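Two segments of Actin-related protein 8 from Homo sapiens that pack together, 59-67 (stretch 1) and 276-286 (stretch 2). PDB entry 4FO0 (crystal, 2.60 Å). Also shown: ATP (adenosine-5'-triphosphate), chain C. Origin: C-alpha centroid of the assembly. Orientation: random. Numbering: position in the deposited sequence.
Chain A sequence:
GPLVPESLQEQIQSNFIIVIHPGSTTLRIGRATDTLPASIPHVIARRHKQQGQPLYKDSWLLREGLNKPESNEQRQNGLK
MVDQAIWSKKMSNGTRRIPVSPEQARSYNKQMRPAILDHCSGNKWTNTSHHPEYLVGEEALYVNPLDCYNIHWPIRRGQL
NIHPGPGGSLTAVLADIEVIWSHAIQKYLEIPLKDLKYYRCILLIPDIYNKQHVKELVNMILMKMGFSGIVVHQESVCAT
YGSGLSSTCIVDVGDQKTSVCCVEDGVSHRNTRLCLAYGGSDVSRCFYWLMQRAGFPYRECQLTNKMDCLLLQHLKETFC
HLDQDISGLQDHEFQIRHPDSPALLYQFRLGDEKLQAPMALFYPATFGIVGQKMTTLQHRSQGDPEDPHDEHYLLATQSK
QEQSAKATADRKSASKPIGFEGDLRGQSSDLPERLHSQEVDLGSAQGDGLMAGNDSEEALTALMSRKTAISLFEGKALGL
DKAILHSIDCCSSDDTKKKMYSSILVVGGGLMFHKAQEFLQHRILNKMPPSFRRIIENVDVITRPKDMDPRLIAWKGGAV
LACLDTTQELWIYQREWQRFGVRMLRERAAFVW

Stretch 1 (59-67) SWLLREGLN
Stretch 2 276-286: LAYGGSDVSRC

An irregular segment, 59-67, lies against the start of a helix, and two arginines, one from each side, make all the direct hydrogen bonds across the contact. Stretch 2 runs from L276 through A277 and Y278 and enters a helix at G280 with G279 as N-cap; the helix runs on past C286. Stretch 1 has no regular structure, but R63 to L66 form a type II turn, with G65 at phi/psi 92/3, where a CB would jam against the preceding carbonyl. In the register, the nearest CA atoms are those of L61 and S281, 5.7 Å apart. Together the stretches bury 417 Å².

On the helix, S281, S284 and R285 point their CA-to-CB bonds toward stretch 1. R285 runs out through t, t (chi2 -151°) and then turns at chi3 (-39°), with chi4 123°, which brings NE to L61 O at 2.8 Å, nearly linear at 177°, while NH2 adds a weak bond to the same L61 O at 3.4 Å. The carbonyl lies near the guanidinium plane, leaving a face free for L66, whose CD1 sits over it, 3.4 Å from R285 NE. L66 (m, t) points toward the helix and covers the charged group with a methyl.

R63 reaches to the loop before the helix. Its backbone is extended (-164/165) and its rotamer is p, t, m, with chi4 172°. NH1 donates to A277 O at 2.8 Å and to D282 OD1 at 2.9 Å, the latter a salt bridge; NH2 also donates to A277 O, at 3.1 Å. All these acceptors lie at the guanidinium edge.

D282 pairs with both arginines. With chi1 m and chi2 -79°, its OD1 takes both R63 NH1 and, at 2.6 Å, R285 NH2 in a second salt bridge, so one carboxylate oxygen serves two cations whose R63 NE and R285 NH2 are 4.6 Å apart. Its OD2 accepts G279 N at 2.8 Å, tying the acid to the helix start.

L61 (m, t) supplies the larger apolar contact: its CB starts sideways, but CD2 comes 3.7 Å from S281 CB and CD1 4.2 Å from S284 CB, so the leucine methyls pack on the CB atoms of the two serines. W60, chi1 t and chi2 4°, brings NE1 to 4.5 Å from S281 CB. S281, chi1 p, places OG 2.9 Å from a water O, which donates to it and to W60 O (3.2 Å) and accepts weakly from R285 NH2 (2.8 Å). S284 is chi1 m, its OG hydrogen-bonded elsewhere in the structure. At G280, CA lies 3.2 Å from ATP O3', and a CB would clash with that oxygen.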

# COMPACT_ATOMS: atom_id res chain seq x y z
N SER A 59 -6.97 8.17 11.56
CA SER A 59 -6.37 8.99 10.53
C SER A 59 -6.16 8.12 9.28
O SER A 59 -5.86 6.93 9.39
CB SER A 59 -5.05 9.54 11.03
OG SER A 59 -5.09 9.74 12.44
N TRP A 60 -6.32 8.72 8.11
CA TRP A 60 -5.98 8.05 6.87
C TRP A 60 -4.98 8.87 6.03
O TRP A 60 -3.78 8.56 6.00
CB TRP A 60 -7.25 7.79 6.07
CG TRP A 60 -6.99 7.07 4.80
CD1 TRP A 60 -5.80 6.57 4.35
CD2 TRP A 60 -7.96 6.76 3.80
NE1 TRP A 60 -5.97 5.98 3.13
CE2 TRP A 60 -7.29 6.08 2.76
CE3 TRP A 60 -9.34 6.99 3.67
CZ2 TRP A 60 -7.94 5.64 1.62
CZ3 TRP A 60 -9.99 6.55 2.54
CH2 TRP A 60 -9.29 5.88 1.52
N LEU A 61 -5.46 9.91 5.36
CA LEU A 61 -4.58 10.80 4.61
C LEU A 61 -3.90 11.83 5.52
O LEU A 61 -2.97 12.51 5.11
CB LEU A 61 -5.30 11.52 3.47
CG LEU A 61 -5.98 10.73 2.36
CD1 LEU A 61 -6.18 11.65 1.17
CD2 LEU A 61 -5.19 9.48 1.95
N LEU A 62 -4.37 11.98 6.75
CA LEU A 62 -3.62 12.80 7.69
C LEU A 62 -2.76 11.91 8.58
O LEU A 62 -2.98 10.69 8.66
CB LEU A 62 -4.53 13.68 8.52
CG LEU A 62 -5.16 14.87 7.81
CD1 LEU A 62 -5.69 15.83 8.86
CD2 LEU A 62 -4.14 15.56 6.93
N ARG A 63 -1.79 12.52 9.24
CA ARG A 63 -0.84 11.79 10.07
C ARG A 63 -0.17 12.80 10.97
O ARG A 63 -0.26 14.00 10.72
CB ARG A 63 0.20 11.07 9.19
CG ARG A 63 0.89 11.98 8.18
CD ARG A 63 1.87 11.22 7.31
NE ARG A 63 2.89 10.52 8.10
CZ ARG A 63 3.77 9.67 7.59
NH1 ARG A 63 3.76 9.40 6.30
NH2 ARG A 63 4.66 9.08 8.37
N GLU A 64 0.51 12.32 12.01
CA GLU A 64 1.26 13.19 12.91
C GLU A 64 2.41 13.92 12.22
O GLU A 64 3.07 13.37 11.35
CB GLU A 64 1.84 12.40 14.08
CG GLU A 64 0.88 12.06 15.19
CD GLU A 64 1.50 11.09 16.18
OE1 GLU A 64 0.78 10.20 16.68
OE2 GLU A 64 2.73 11.20 16.43
N GLY A 65 2.65 15.15 12.64
CA GLY A 65 3.83 15.87 12.21
C GLY A 65 3.67 16.74 10.97
O GLY A 65 4.64 17.34 10.52
N LEU A 66 2.46 16.82 10.42
CA LEU A 66 2.23 17.63 9.23
C LEU A 66 2.17 19.12 9.52
O LEU A 66 2.31 19.94 8.62
CB LEU A 66 0.95 17.21 8.51
CG LEU A 66 0.99 15.88 7.78
CD1 LEU A 66 -0.33 15.67 7.08
CD2 LEU A 66 2.15 15.83 6.79
N ASN A 67 1.95 19.48 10.79
CA ASN A 67 1.79 20.89 11.15
C ASN A 67 2.73 21.38 12.24
O ASN A 67 2.38 22.26 13.01
CB ASN A 67 0.35 21.20 11.54
CG ASN A 67 -0.60 21.09 10.37
OD1 ASN A 67 -0.49 21.84 9.39
ND2 ASN A 67 -1.55 20.15 10.45
N LEU A 276 10.30 2.52 4.64
CA LEU A 276 10.08 3.95 4.66
C LEU A 276 8.62 4.19 4.99
O LEU A 276 7.74 3.50 4.45
CB LEU A 276 10.41 4.55 3.31
CG LEU A 276 11.67 3.95 2.68
CD1 LEU A 276 11.81 4.36 1.21
CD2 LEU A 276 12.89 4.38 3.48
N ALA A 277 8.37 5.15 5.87
CA ALA A 277 7.03 5.47 6.34
C ALA A 277 6.27 6.44 5.44
O ALA A 277 5.74 7.45 5.91
CB ALA A 277 7.09 6.01 7.76
N TYR A 278 6.18 6.14 4.15
CA TYR A 278 5.31 6.91 3.28
C TYR A 278 4.96 6.05 2.08
O TYR A 278 5.65 5.07 1.81
CB TYR A 278 5.98 8.20 2.84
CG TYR A 278 7.24 7.98 2.03
CD1 TYR A 278 8.50 8.04 2.62
CD2 TYR A 278 7.16 7.71 0.67
CE1 TYR A 278 9.64 7.84 1.89
CE2 TYR A 278 8.30 7.51 -0.08
CZ TYR A 278 9.54 7.57 0.53
OH TYR A 278 10.67 7.37 -0.24
N GLY A 279 3.87 6.41 1.40
CA GLY A 279 3.39 5.68 0.24
C GLY A 279 2.33 6.46 -0.53
O GLY A 279 2.29 7.69 -0.48
N GLY A 280 1.46 5.74 -1.23
CA GLY A 280 0.46 6.38 -2.07
C GLY A 280 -0.36 7.47 -1.40
O GLY A 280 -0.73 8.46 -2.04
N SER A 281 -0.65 7.30 -0.12
CA SER A 281 -1.57 8.20 0.56
C SER A 281 -0.93 9.56 0.72
O SER A 281 -1.57 10.59 0.50
CB SER A 281 -2.00 7.63 1.93
OG SER A 281 -0.89 7.56 2.82
N ASP A 282 0.35 9.57 1.09
CA ASP A 282 1.13 10.81 1.16
C ASP A 282 1.15 11.57 -0.16
O ASP A 282 1.01 12.79 -0.18
CB ASP A 282 2.55 10.51 1.61
CG ASP A 282 2.57 9.75 2.92
OD1 ASP A 282 2.39 10.40 3.97
OD2 ASP A 282 2.77 8.51 2.88
N VAL A 283 1.32 10.85 -1.26
CA VAL A 283 1.16 11.46 -2.57
C VAL A 283 -0.23 12.05 -2.78
O VAL A 283 -0.38 13.12 -3.35
CB VAL A 283 1.39 10.43 -3.66
CG1 VAL A 283 1.18 11.09 -5.04
CG2 VAL A 283 2.76 9.85 -3.53
N SER A 284 -1.25 11.33 -2.34
CA SER A 284 -2.61 11.80 -2.49
C SER A 284 -2.80 13.12 -1.75
O SER A 284 -3.46 14.02 -2.24
CB SER A 284 -3.62 10.76 -1.98
OG SER A 284 -3.72 9.68 -2.89
N ARG A 285 -2.22 13.24 -0.57
CA ARG A 285 -2.43 14.43 0.25
C ARG A 285 -1.67 15.57 -0.40
O ARG A 285 -2.17 16.69 -0.53
CB ARG A 285 -1.94 14.17 1.67
CG ARG A 285 -2.06 15.36 2.62
CD ARG A 285 -0.97 15.30 3.70
NE ARG A 285 -0.77 13.92 4.15
CZ ARG A 285 0.37 13.24 4.12
NH1 ARG A 285 1.50 13.79 3.68
NH2 ARG A 285 0.37 11.99 4.54
N CYS A 286 -0.45 15.27 -0.84
CA CYS A 286 0.39 16.24 -1.50
C CYS A 286 -0.29 16.82 -2.75
O CYS A 286 -0.39 18.04 -2.92
CB CYS A 286 1.73 15.59 -1.86
SG CYS A 286 2.91 16.64 -2.71
PG ATP C . 0.70 -0.77 2.63
O1G ATP C . 1.45 -1.71 1.72
O2G ATP C . 0.27 -1.35 3.95
O3G ATP C . 1.30 0.62 2.75
PB ATP C . -1.53 -1.51 0.93
O1B ATP C . -2.96 -1.27 1.34
O2B ATP C . -0.93 -2.90 0.79
O3B ATP C . -0.67 -0.51 1.85
PA ATP C . -1.60 -1.22 -1.91
O1A ATP C . -3.05 -1.64 -1.95
O2A ATP C . -0.50 -2.12 -2.42
O3A ATP C . -1.29 -0.70 -0.44
O5' ATP C . -1.50 0.16 -2.70
C5' ATP C . -2.44 1.17 -2.37
C4' ATP C . -2.00 2.46 -3.01
O4' ATP C . -1.93 2.23 -4.41
C3' ATP C . -2.98 3.59 -2.80
O3' ATP C . -2.28 4.76 -2.36
C2' ATP C . -3.57 3.83 -4.17
O2' ATP C . -3.92 5.18 -4.40
C1' ATP C . -2.42 3.41 -5.05
N9 ATP C . -2.87 3.19 -6.43
C8 ATP C . -3.72 2.25 -6.86
N7 ATP C . -3.91 2.34 -8.19
C5 ATP C . -3.17 3.37 -8.63
C6 ATP C . -2.94 4.01 -9.93
N6 ATP C . -3.55 3.54 -11.04
N1 ATP C . -2.09 5.08 -9.96
C2 ATP C . -1.48 5.55 -8.85
N3 ATP C . -1.66 5.01 -7.63
C4 ATP C . -2.48 3.93 -7.47
O HOH W 1 -0.96 9.54 4.88